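Local coordinates for Lmo0547 protein (Listeria monocytogenes, PDB 4R9N) that probably regulates transcription as a SorC/DeoR-type DNA-binding protein, this portion being its putative sugar-binding domain, at residues Phe70-Ile81 / Leu103-Lys112; Val181-Asp192 / Glu229-Ile240. All coordinates share one frame; numbering follows the deposited sequence.

Interaction 1 of 2, residues Phe70-Ile81 / Leu103-Lys112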
loop_
_atom_site.group_PDB
_atom_site.type_symbol
_atom_site.label_atom_id
_atom_site.label_comp_id
_atom_site.label_asym_id
_atom_site.label_seq_id
_atom_site.Cartn_x
_atom_site.Cartn_y
_atom_site.Cartn_z
ATOM N N PHE A 70 -10.655 5.451 10.380
ATOM C CA PHE A 70 -10.864 6.688 9.664
ATOM C C PHE A 70 -12.099 7.443 10.159
ATOM O O PHE A 70 -13.142 6.820 10.493
ATOM C CB PHE A 70 -10.937 6.392 8.162
ATOM C CG PHE A 70 -10.635 7.561 7.318
ATOM C CD1 PHE A 70 -9.306 7.892 7.055
ATOM C CD2 PHE A 70 -11.647 8.392 6.837
ATOM C CE1 PHE A 70 -9.005 9.012 6.327
ATOM C CE2 PHE A 70 -11.352 9.523 6.110
ATOM C CZ PHE A 70 -10.027 9.814 5.822
ATOM N N PRO A 71 -12.002 8.778 10.247
ATOM C CA PRO A 71 -13.102 9.548 10.836
ATOM C C PRO A 71 -14.262 9.750 9.871
ATOM O O PRO A 71 -14.162 9.454 8.654
ATOM C CB PRO A 71 -12.440 10.900 11.187
ATOM C CG PRO A 71 -11.453 11.057 10.067
ATOM C CD PRO A 71 -10.831 9.653 10.036
ATOM N N PHE A 72 -15.389 10.242 10.400
ATOM C CA PHE A 72 -16.568 10.469 9.565
ATOM C C PHE A 72 -16.705 11.908 9.116
ATOM O O PHE A 72 -17.693 12.556 9.362
ATOM C CB PHE A 72 -17.846 10.059 10.309
ATOM C CG PHE A 72 -17.889 8.599 10.638
ATOM C CD1 PHE A 72 -17.149 8.110 11.677
ATOM C CD2 PHE A 72 -18.657 7.736 9.883
ATOM C CE1 PHE A 72 -17.189 6.756 11.979
ATOM C CE2 PHE A 72 -18.681 6.385 10.156
ATOM C CZ PHE A 72 -17.930 5.912 11.200
ATOM N N ILE A 73 -15.732 12.409 8.420
ATOM C CA ILE A 73 -15.734 13.774 7.978
ATOM C C ILE A 73 -16.127 13.828 6.526
ATOM O O ILE A 73 -15.468 13.231 5.666
ATOM C CB ILE A 73 -14.336 14.404 8.099
ATOM C CG1 ILE A 73 -13.933 14.522 9.567
ATOM C CG2 ILE A 73 -14.357 15.837 7.529
ATOM C CD1 ILE A 73 -12.505 15.048 9.784
ATOM N N PRO A 74 -17.161 14.605 6.212
ATOM C CA PRO A 74 -17.563 14.581 4.812
ATOM C C PRO A 74 -16.515 15.208 3.890
ATOM O O PRO A 74 -15.824 16.176 4.285
ATOM C CB PRO A 74 -18.842 15.415 4.812
ATOM C CG PRO A 74 -19.365 15.365 6.221
ATOM C CD PRO A 74 -18.128 15.337 7.070
ATOM N N HIS A 75 -16.380 14.644 2.689
ATOM C CA HIS A 75 -15.565 15.205 1.588
ATOM C C HIS A 75 -16.263 14.794 0.320
ATOM O O HIS A 75 -15.812 13.916 -0.441
ATOM C CB HIS A 75 -14.131 14.658 1.669
ATOM C CG HIS A 75 -13.136 15.247 0.702
ATOM N ND1 HIS A 75 -13.451 16.158 -0.298
ATOM C CD2 HIS A 75 -11.803 15.033 0.588
ATOM C CE1 HIS A 75 -12.365 16.452 -0.993
ATOM N NE2 HIS A 75 -11.349 15.779 -0.471
ATOM N N LYS A 76 -17.423 15.382 0.100
ATOM C CA LYS A 76 -18.325 14.826 -0.931
ATOM C C LYS A 76 -17.786 14.864 -2.366
ATOM O O LYS A 76 -18.158 14.005 -3.190
ATOM C CB LYS A 76 -19.707 15.478 -0.833
ATOM C CG LYS A 76 -19.668 16.925 -1.279
ATOM C CD LYS A 76 -21.056 17.547 -1.454
ATOM C CE LYS A 76 -20.999 18.639 -2.522
ATOM N NZ LYS A 76 -19.881 19.600 -2.278
ATOM N N ASP A 77 -16.863 15.780 -2.670
ATOM C CA ASP A 77 -16.270 15.832 -3.998
ATOM C C ASP A 77 -15.103 14.841 -4.272
ATOM O O ASP A 77 -14.623 14.774 -5.360
ATOM C CB ASP A 77 -15.828 17.266 -4.374
ATOM C CG ASP A 77 -17.021 18.272 -4.433
ATOM O OD1 ASP A 77 -18.185 17.871 -4.656
ATOM O OD2 ASP A 77 -16.783 19.486 -4.250
ATOM N N LEU A 78 -14.650 14.090 -3.278
ATOM C CA LEU A 78 -13.557 13.166 -3.470
ATOM C C LEU A 78 -13.983 11.998 -4.340
ATOM O O LEU A 78 -15.132 11.589 -4.253
ATOM C CB LEU A 78 -13.110 12.619 -2.100
ATOM C CG LEU A 78 -11.879 11.677 -2.085
ATOM C CD1 LEU A 78 -10.606 12.357 -2.524
ATOM C CD2 LEU A 78 -11.615 11.169 -0.672
ATOM N N THR A 79 -13.099 11.457 -5.168
ATOM C CA THR A 79 -13.308 10.125 -5.755
ATOM C C THR A 79 -12.217 9.179 -5.285
ATOM O O THR A 79 -11.044 9.500 -5.410
ATOM C CB THR A 79 -13.325 10.210 -7.290
ATOM O OG1 THR A 79 -14.376 11.116 -7.645
ATOM C CG2 THR A 79 -13.613 8.884 -7.944
ATOM N N ILE A 80 -12.626 8.048 -4.710
ATOM C CA ILE A 80 -11.714 6.983 -4.214
ATOM C C ILE A 80 -11.691 5.832 -5.218
ATOM O O ILE A 80 -12.773 5.369 -5.661
ATOM C CB ILE A 80 -12.211 6.459 -2.849
ATOM C CG1 ILE A 80 -12.391 7.608 -1.898
ATOM C CG2 ILE A 80 -11.206 5.467 -2.236
ATOM C CD1 ILE A 80 -13.010 7.149 -0.590
ATOM N N ILE A 81 -10.487 5.394 -5.564
ATOM C CA ILE A 81 -10.248 4.408 -6.612
ATOM C C ILE A 81 -9.411 3.245 -6.046
ATOM O O ILE A 81 -8.305 3.457 -5.529
ATOM C CB ILE A 81 -9.403 4.993 -7.760
ATOM C CG1 ILE A 81 -9.924 6.355 -8.212
ATOM C CG2 ILE A 81 -9.253 3.997 -8.916
ATOM C CD1 ILE A 81 -11.181 6.272 -9.004
ATOM N N LEU A 103 -14.523 3.628 3.102
ATOM C CA LEU A 103 -14.060 5.019 3.138
ATOM C C LEU A 103 -15.070 5.964 2.451
ATOM O O LEU A 103 -15.342 7.068 2.960
ATOM C CB LEU A 103 -12.677 5.180 2.480
ATOM C CG LEU A 103 -11.519 4.538 3.266
ATOM C CD1 LEU A 103 -10.276 4.487 2.386
ATOM C CD2 LEU A 103 -11.284 5.292 4.567
ATOM N N LYS A 104 -15.706 5.502 1.388
ATOM C CA LYS A 104 -16.670 6.338 0.658
ATOM C C LYS A 104 -17.867 6.643 1.549
ATOM O O LYS A 104 -18.432 7.761 1.519
ATOM C CB LYS A 104 -17.139 5.611 -0.590
ATOM C CG LYS A 104 -18.279 6.268 -1.362
ATOM C CD LYS A 104 -19.504 5.372 -1.494
ATOM C CE LYS A 104 -20.472 5.814 -2.596
ATOM N NZ LYS A 104 -19.953 5.538 -3.972
ATOM N N LYS A 105 -18.310 5.626 2.290
ATOM C CA LYS A 105 -19.445 5.810 3.230
ATOM C C LYS A 105 -19.098 6.827 4.345
ATOM O O LYS A 105 -19.961 7.670 4.739
ATOM C CB LYS A 105 -19.799 4.495 3.897
ATOM C CG LYS A 105 -20.542 3.505 3.053
ATOM C CD LYS A 105 -20.466 2.147 3.736
ATOM C CE LYS A 105 -21.646 1.853 4.646
ATOM N NZ LYS A 105 -22.593 0.918 3.987
ATOM N N LYS A 106 -17.859 6.756 4.855
ATOM C CA LYS A 106 -17.382 7.722 5.880
ATOM C C LYS A 106 -17.291 9.172 5.361
ATOM O O LYS A 106 -17.554 10.115 6.134
ATOM C CB LYS A 106 -16.059 7.280 6.532
ATOM C CG LYS A 106 -16.202 6.049 7.440
ATOM C CD LYS A 106 -14.935 5.607 8.103
ATOM C CE LYS A 106 -15.208 4.462 9.075
ATOM N NZ LYS A 106 -14.077 4.194 9.944
HETATM N N MSE A 107 -16.906 9.381 4.106
HETATM C CA MSE A 107 -16.733 10.747 3.533
HETATM C C MSE A 107 -17.885 11.217 2.686
HETATM O O MSE A 107 -17.841 12.326 2.092
HETATM C CB MSE A 107 -15.413 10.840 2.758
HETATM C CG MSE A 107 -14.268 10.669 3.687
HETATM SE SE MSE A 107 -12.549 11.023 2.796
HETATM C CE MSE A 107 -12.173 9.150 2.406
ATOM N N LYS A 108 -18.888 10.357 2.544
ATOM C CA LYS A 108 -20.043 10.568 1.664
ATOM C C LYS A 108 -19.655 11.026 0.274
ATOM O O LYS A 108 -20.227 11.967 -0.282
ATOM C CB LYS A 108 -21.005 11.578 2.316
ATOM C CG LYS A 108 -21.548 11.124 3.642
ATOM C CD LYS A 108 -22.548 12.150 4.176
ATOM C CE LYS A 108 -23.197 11.692 5.479
ATOM N NZ LYS A 108 -23.925 10.402 5.287
ATOM N N CYS A 109 -18.678 10.342 -0.310
ATOM C CA CYS A 109 -18.026 10.802 -1.560
ATOM C C CYS A 109 -18.266 9.833 -2.725
ATOM O O CYS A 109 -19.205 9.036 -2.675
ATOM C CB CYS A 109 -16.537 11.069 -1.248
ATOM S SG CYS A 109 -15.583 9.585 -0.922
ATOM N N HIS A 110 -17.503 9.941 -3.795
ATOM C CA HIS A 110 -17.628 9.029 -4.938
ATOM C C HIS A 110 -16.573 7.902 -4.817
ATOM O O HIS A 110 -15.532 8.047 -4.150
ATOM C CB HIS A 110 -17.438 9.782 -6.232
ATOM C CG HIS A 110 -18.231 11.051 -6.309
ATOM N ND1 HIS A 110 -19.598 11.064 -6.518
ATOM C CD2 HIS A 110 -17.846 12.344 -6.190
ATOM C CE1 HIS A 110 -20.021 12.318 -6.525
ATOM N NE2 HIS A 110 -18.980 13.113 -6.329
ATOM N N SER A 111 -16.842 6.785 -5.468
ATOM C CA SER A 111 -15.838 5.668 -5.534
ATOM C C SER A 111 -16.067 4.894 -6.782
ATOM O O SER A 111 -17.185 4.975 -7.376
ATOM C CB SER A 111 -15.962 4.744 -4.305
ATOM O OG SER A 111 -17.247 4.149 -4.249
ATOM N N LYS A 112 -15.040 4.191 -7.228
ATOM C CA LYS A 112 -15.156 3.304 -8.344
ATOM C C LYS A 112 -14.897 1.900 -7.840
ATOM O O LYS A 112 -14.356 1.707 -6.789
ATOM C CB LYS A 112 -14.165 3.700 -9.466
ATOM C CG LYS A 112 -14.475 5.058 -10.126
ATOM C CD LYS A 112 -15.899 5.069 -10.689
ATOM C CE LYS A 112 -16.071 6.013 -11.873
ATOM N NZ LYS A 112 -15.517 7.333 -11.491
HETATM O O HOH W 1 -20.530 12.812 -3.223
HETATM O O HOH W 2 -19.060 15.873 -6.265
#
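With CG anti to the carbonyl carbon (chi1 -70°) and the chain extended beyond it, Lys106 runs across one face of the Phe72 ring to the backbone of Phe70; the Met107 side chain starts the same way (chi1 -65°) but bends about its CG-SE bond toward Phe70, Leu78 and Ile80. Lys106 NZ donates to Phe70 O at 2.8 Å, in the carbonyl plane and on a lone pair, and binds Ala67 O as well. On the way its CG makes a CH-pi contact 4.1 Å from the Phe72 ring centroid. Leu103 CD2 covers a face of the Phe70 ring, and Met107 SE, of a selenomethionine, approaches that ring obliquely in a Met-aromatic contact, 3.6 Å from Leu78 CD2. Ile80 CD1 reaches in among Leu103 CB, Met107 CE and Cys109 SG, the last 3.6 Å away. After Lys108, with its positive phi, the chain turns into a short parallel strand: His110 N donates to Leu78 O, Ile80 N to His110 O and Lys112 N to Ile80 O. His75 N closes on Met107 O at 2.8 Å, nearly straight (174°). One water joins Lys76 O to Lys108 O, another Asp77 OD1 to His110 NE2. Apolar groups thus pack between helix and strand, backbone bonds fix the edge-strand register, and the lysine ammonium, gripped by the carbonyls of Ala67 and Phe70 at the end of helix 61-69, probably keeps its charge.

Interaction 2 of 2, residues Val181-Asp192 / Glu229-Ile240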
loop_
_atom_site.group_PDB
_atom_site.type_symbol
_atom_site.label_atom_id
_atom_site.label_comp_id
_atom_site.label_asym_id
_atom_site.label_seq_id
_atom_site.Cartn_x
_atom_site.Cartn_y
_atom_site.Cartn_z
ATOM N N VAL A 181 12.467 -9.157 -2.562
ATOM C CA VAL A 181 12.561 -8.707 -1.175
ATOM C C VAL A 181 11.287 -8.133 -0.589
ATOM O O VAL A 181 11.162 -8.033 0.615
ATOM C CB VAL A 181 13.699 -7.697 -0.969
ATOM C CG1 VAL A 181 15.000 -8.325 -1.402
ATOM C CG2 VAL A 181 13.439 -6.387 -1.679
ATOM N N GLY A 182 10.329 -7.737 -1.429
ATOM C CA GLY A 182 9.081 -7.196 -0.880
ATOM C C GLY A 182 7.979 -7.116 -1.908
ATOM O O GLY A 182 8.155 -7.451 -3.097
ATOM N N ASP A 183 6.818 -6.675 -1.452
ATOM C CA ASP A 183 5.723 -6.363 -2.382
ATOM C C ASP A 183 4.941 -5.126 -1.957
ATOM O O ASP A 183 4.861 -4.817 -0.802
ATOM C CB ASP A 183 4.794 -7.538 -2.628
ATOM C CG ASP A 183 4.124 -8.057 -1.394
ATOM O OD1 ASP A 183 4.796 -8.753 -0.590
ATOM O OD2 ASP A 183 2.879 -7.881 -1.267
ATOM N N ILE A 184 4.440 -4.412 -2.934
ATOM C CA ILE A 184 3.551 -3.246 -2.754
ATOM C C ILE A 184 2.465 -3.457 -3.816
ATOM O O ILE A 184 2.799 -3.704 -4.998
ATOM C CB ILE A 184 4.288 -1.873 -2.979
ATOM C CG1 ILE A 184 5.216 -1.568 -1.800
ATOM C CG2 ILE A 184 3.272 -0.754 -3.136
ATOM C CD1 ILE A 184 6.121 -0.366 -2.039
ATOM N N ASN A 185 1.194 -3.433 -3.408
ATOM C CA ASN A 185 0.064 -3.552 -4.336
ATOM C C ASN A 185 0.192 -4.847 -5.165
ATOM O O ASN A 185 -0.134 -4.862 -6.336
ATOM C CB ASN A 185 -0.048 -2.307 -5.232
ATOM C CG ASN A 185 -1.439 -2.105 -5.773
ATOM O OD1 ASN A 185 -2.439 -2.228 -5.016
ATOM N ND2 ASN A 185 -1.531 -1.774 -7.062
ATOM N N SER A 186 0.604 -5.921 -4.472
ATOM C CA SER A 186 0.815 -7.232 -5.059
ATOM C C SER A 186 1.797 -7.249 -6.242
ATOM O O SER A 186 1.710 -8.138 -7.113
ATOM C CB SER A 186 -0.491 -7.861 -5.541
ATOM O OG SER A 186 -0.310 -9.225 -5.921
ATOM N N ARG A 187 2.724 -6.306 -6.275
ATOM C CA ARG A 187 3.838 -6.339 -7.224
ATOM C C ARG A 187 5.127 -6.586 -6.398
ATOM O O ARG A 187 5.388 -5.847 -5.455
ATOM C CB ARG A 187 3.976 -5.047 -7.989
ATOM C CG ARG A 187 2.786 -4.679 -8.800
ATOM C CD ARG A 187 2.401 -5.725 -9.846
ATOM N NE ARG A 187 1.315 -5.245 -10.686
ATOM C CZ ARG A 187 1.382 -5.010 -12.000
ATOM N NH1 ARG A 187 2.527 -5.169 -12.718
ATOM N NH2 ARG A 187 0.296 -4.569 -12.587
ATOM N N PHE A 188 5.863 -7.630 -6.766
ATOM C CA PHE A 188 7.015 -8.191 -6.029
ATOM C C PHE A 188 8.280 -7.645 -6.605
ATOM O O PHE A 188 8.496 -7.772 -7.810
ATOM C CB PHE A 188 6.938 -9.698 -6.186
ATOM C CG PHE A 188 5.777 -10.255 -5.473
ATOM C CD1 PHE A 188 5.846 -10.506 -4.107
ATOM C CD2 PHE A 188 4.565 -10.489 -6.139
ATOM C CE1 PHE A 188 4.755 -10.986 -3.404
ATOM C CE2 PHE A 188 3.476 -10.944 -5.427
ATOM C CZ PHE A 188 3.572 -11.202 -4.075
ATOM N N PHE A 189 9.087 -6.985 -5.788
ATOM C CA PHE A 189 10.255 -6.279 -6.248
ATOM C C PHE A 189 11.531 -6.818 -5.621
ATOM O O PHE A 189 11.552 -7.418 -4.554
ATOM C CB PHE A 189 10.133 -4.750 -6.020
ATOM C CG PHE A 189 9.835 -4.369 -4.601
ATOM C CD1 PHE A 189 8.502 -4.217 -4.170
ATOM C CD2 PHE A 189 10.852 -4.160 -3.691
ATOM C CE1 PHE A 189 8.214 -3.778 -2.854
ATOM C CE2 PHE A 189 10.573 -3.764 -2.374
ATOM C CZ PHE A 189 9.236 -3.539 -1.955
ATOM N N THR A 190 12.593 -6.663 -6.386
ATOM C CA THR A 190 13.943 -6.955 -5.967
ATOM C C THR A 190 14.534 -5.810 -5.150
ATOM O O THR A 190 13.885 -4.800 -4.938
ATOM C CB THR A 190 14.818 -7.239 -7.203
ATOM O OG1 THR A 190 14.617 -6.221 -8.184
ATOM C CG2 THR A 190 14.406 -8.587 -7.831
ATOM N N ALA A 191 15.790 -5.967 -4.718
ATOM C CA ALA A 191 16.441 -4.990 -3.873
ATOM C C ALA A 191 16.514 -3.601 -4.500
ATOM O O ALA A 191 16.609 -2.604 -3.798
ATOM C CB ALA A 191 17.837 -5.468 -3.499
ATOM N N ASP A 192 16.494 -3.507 -5.799
ATOM C CA ASP A 192 16.565 -2.204 -6.446
ATOM C C ASP A 192 15.215 -1.552 -6.576
ATOM O O ASP A 192 15.075 -0.552 -7.255
ATOM C CB ASP A 192 17.258 -2.316 -7.812
ATOM C CG ASP A 192 16.562 -3.250 -8.757
ATOM O OD1 ASP A 192 15.506 -3.827 -8.376
ATOM O OD2 ASP A 192 17.101 -3.414 -9.899
ATOM N N GLU A 229 13.702 -4.955 5.354
ATOM C CA GLU A 229 14.320 -5.091 4.055
ATOM C C GLU A 229 13.395 -4.616 2.928
ATOM O O GLU A 229 13.801 -3.870 2.011
ATOM C CB GLU A 229 14.768 -6.551 3.880
ATOM C CG GLU A 229 15.346 -6.889 2.531
ATOM C CD GLU A 229 15.799 -8.371 2.413
ATOM O OE1 GLU A 229 15.016 -9.332 2.688
ATOM O OE2 GLU A 229 16.936 -8.561 1.999
ATOM N N ALA A 230 12.143 -5.036 2.987
ATOM C CA ALA A 230 11.152 -4.625 1.986
ATOM C C ALA A 230 10.969 -3.115 1.970
ATOM O O ALA A 230 10.933 -2.488 0.944
ATOM C CB ALA A 230 9.824 -5.278 2.300
ATOM N N LEU A 231 10.808 -2.547 3.143
ATOM C CA LEU A 231 10.603 -1.088 3.250
ATOM C C LEU A 231 11.779 -0.261 2.788
ATOM O O LEU A 231 11.668 0.759 2.020
ATOM C CB LEU A 231 10.239 -0.787 4.689
ATOM C CG LEU A 231 9.940 0.651 5.021
ATOM C CD1 LEU A 231 8.832 1.172 4.132
ATOM C CD2 LEU A 231 9.520 0.695 6.475
ATOM N N VAL A 232 12.942 -0.703 3.224
ATOM C CA VAL A 232 14.164 -0.014 2.834
ATOM C C VAL A 232 14.393 -0.039 1.351
ATOM O O VAL A 232 14.715 0.992 0.740
ATOM C CB VAL A 232 15.396 -0.511 3.606
ATOM C CG1 VAL A 232 16.687 -0.010 2.949
ATOM C CG2 VAL A 232 15.316 -0.017 5.044
ATOM N N ALA A 233 14.145 -1.176 0.715
ATOM C CA ALA A 233 14.266 -1.220 -0.715
ATOM C C ALA A 233 13.267 -0.302 -1.414
ATOM O O ALA A 233 13.593 0.365 -2.419
ATOM C CB ALA A 233 14.118 -2.675 -1.203
ATOM N N ALA A 234 12.026 -0.288 -0.936
ATOM C CA ALA A 234 11.050 0.565 -1.543
ATOM C C ALA A 234 11.402 2.052 -1.434
ATOM O O ALA A 234 11.188 2.840 -2.377
ATOM C CB ALA A 234 9.680 0.289 -0.924
ATOM N N LEU A 235 11.865 2.419 -0.273
ATOM C CA LEU A 235 12.241 3.807 0.039
ATOM C C LEU A 235 13.428 4.245 -0.797
ATOM O O LEU A 235 13.373 5.309 -1.404
ATOM C CB LEU A 235 12.603 3.994 1.505
ATOM C CG LEU A 235 11.450 3.962 2.479
ATOM C CD1 LEU A 235 11.913 3.804 3.913
ATOM C CD2 LEU A 235 10.549 5.183 2.293
ATOM N N ASN A 236 14.432 3.375 -0.908
ATOM C CA ASN A 236 15.620 3.658 -1.772
ATOM C C ASN A 236 15.307 3.834 -3.259
ATOM O O ASN A 236 15.951 4.661 -3.940
ATOM C CB ASN A 236 16.699 2.563 -1.595
ATOM C CG ASN A 236 17.343 2.604 -0.208
ATOM O OD1 ASN A 236 17.292 3.621 0.484
ATOM N ND2 ASN A 236 17.944 1.501 0.198
ATOM N N ALA A 237 14.300 3.103 -3.744
ATOM C CA ALA A 237 13.853 3.196 -5.113
ATOM C C ALA A 237 12.949 4.383 -5.391
ATOM O O ALA A 237 12.509 4.567 -6.519
ATOM C CB ALA A 237 13.110 1.919 -5.488
ATOM N N GLY A 238 12.608 5.167 -4.372
ATOM C CA GLY A 238 11.772 6.324 -4.586
ATOM C C GLY A 238 10.331 5.988 -4.877
ATOM O O GLY A 238 9.641 6.732 -5.564
ATOM N N LEU A 239 9.859 4.853 -4.407
ATOM C CA LEU A 239 8.458 4.496 -4.675
ATOM C C LEU A 239 7.488 5.243 -3.735
ATOM O O LEU A 239 6.288 5.241 -3.986
ATOM C CB LEU A 239 8.239 3.037 -4.443
ATOM C CG LEU A 239 9.038 2.147 -5.383
ATOM C CD1 LEU A 239 8.874 0.668 -5.047
ATOM C CD2 LEU A 239 8.576 2.444 -6.826
ATOM N N ILE A 240 8.024 5.797 -2.646
ATOM C CA ILE A 240 7.243 6.285 -1.513
ATOM C C ILE A 240 7.666 7.701 -1.222
ATOM O O ILE A 240 8.844 8.019 -1.113
ATOM C CB ILE A 240 7.498 5.448 -0.252
ATOM C CG1 ILE A 240 6.931 4.063 -0.430
ATOM C CG2 ILE A 240 6.972 6.136 1.024
ATOM C CD1 ILE A 240 7.606 3.034 0.460
HETATM O O HOH W 3 11.903 -9.394 2.645
HETATM O O HOH W 4 15.971 -0.050 -3.773
#
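Two carbonyls, Ala191 O and Ala233 O, are held together by one water, which donates to the first at 2.6 Å and to the second at 2.8 Å. A second water donates to Val181 O and to Glu229 OE1, a carboxylate oxygen. Otherwise the hairpin meets chiefly a row of alanines on the helix. Ala230 CB sits against Val181 O and 3.8 Å from Gly182 CA, where strand and helix come close, Gly182 CA to Ala230 CA 4.4 Å. Ala233 CB touches Val181 CG2 at 3.8 Å and also meets Ala191 O. With CG between its backbone N and carbonyl carbon (chi1 55°), Phe189 directs its ring at the helix: Ala230 O lies in the ring plane at the edge, 3.5 Å from Phe189 CZ, and Ala233 CB is near the same plane, while Gly182 O stands above one face, toward its rim. Ile184 CD1 rests on Ala234 CB and reaches toward Leu239 CD1. The hairpin carries a classic beta bulge, with Val181 and Gly182 together opposite Phe189, and Ile184 to Arg187 form a type I' turn. The helix closes at Gly238 in a Schellman motif. Strand 181-184 crosses helix 229-236 at -69°; helix 209-213 packs on Ile184 and Phe189 through Leu209, with Leu212 also on Ile184, and helix 160-163 touches Asp183 and Phe188 through Met161.

Interaction 1 closes before interaction 2 opens along the chain, and the two lie on opposite sides of its centre, their centres 29 Å apart and their nearest atoms about 8 Å apart without touching. Interaction 1 belongs to the parallel seven-stranded sheet, where strand 79-82 carries the outermost strand 110-111 and helix 96-107 leads into it. Interaction 2 joins the separate two-stranded hairpin 180-190 to helix 228-236, which connects sheet strands 217-221 and 242-246. One contact therefore completes an edge of the Rossmann-like core, while the other packs a hairpin outside the main sheet against a helix of that core within the putative sugar-binding domain.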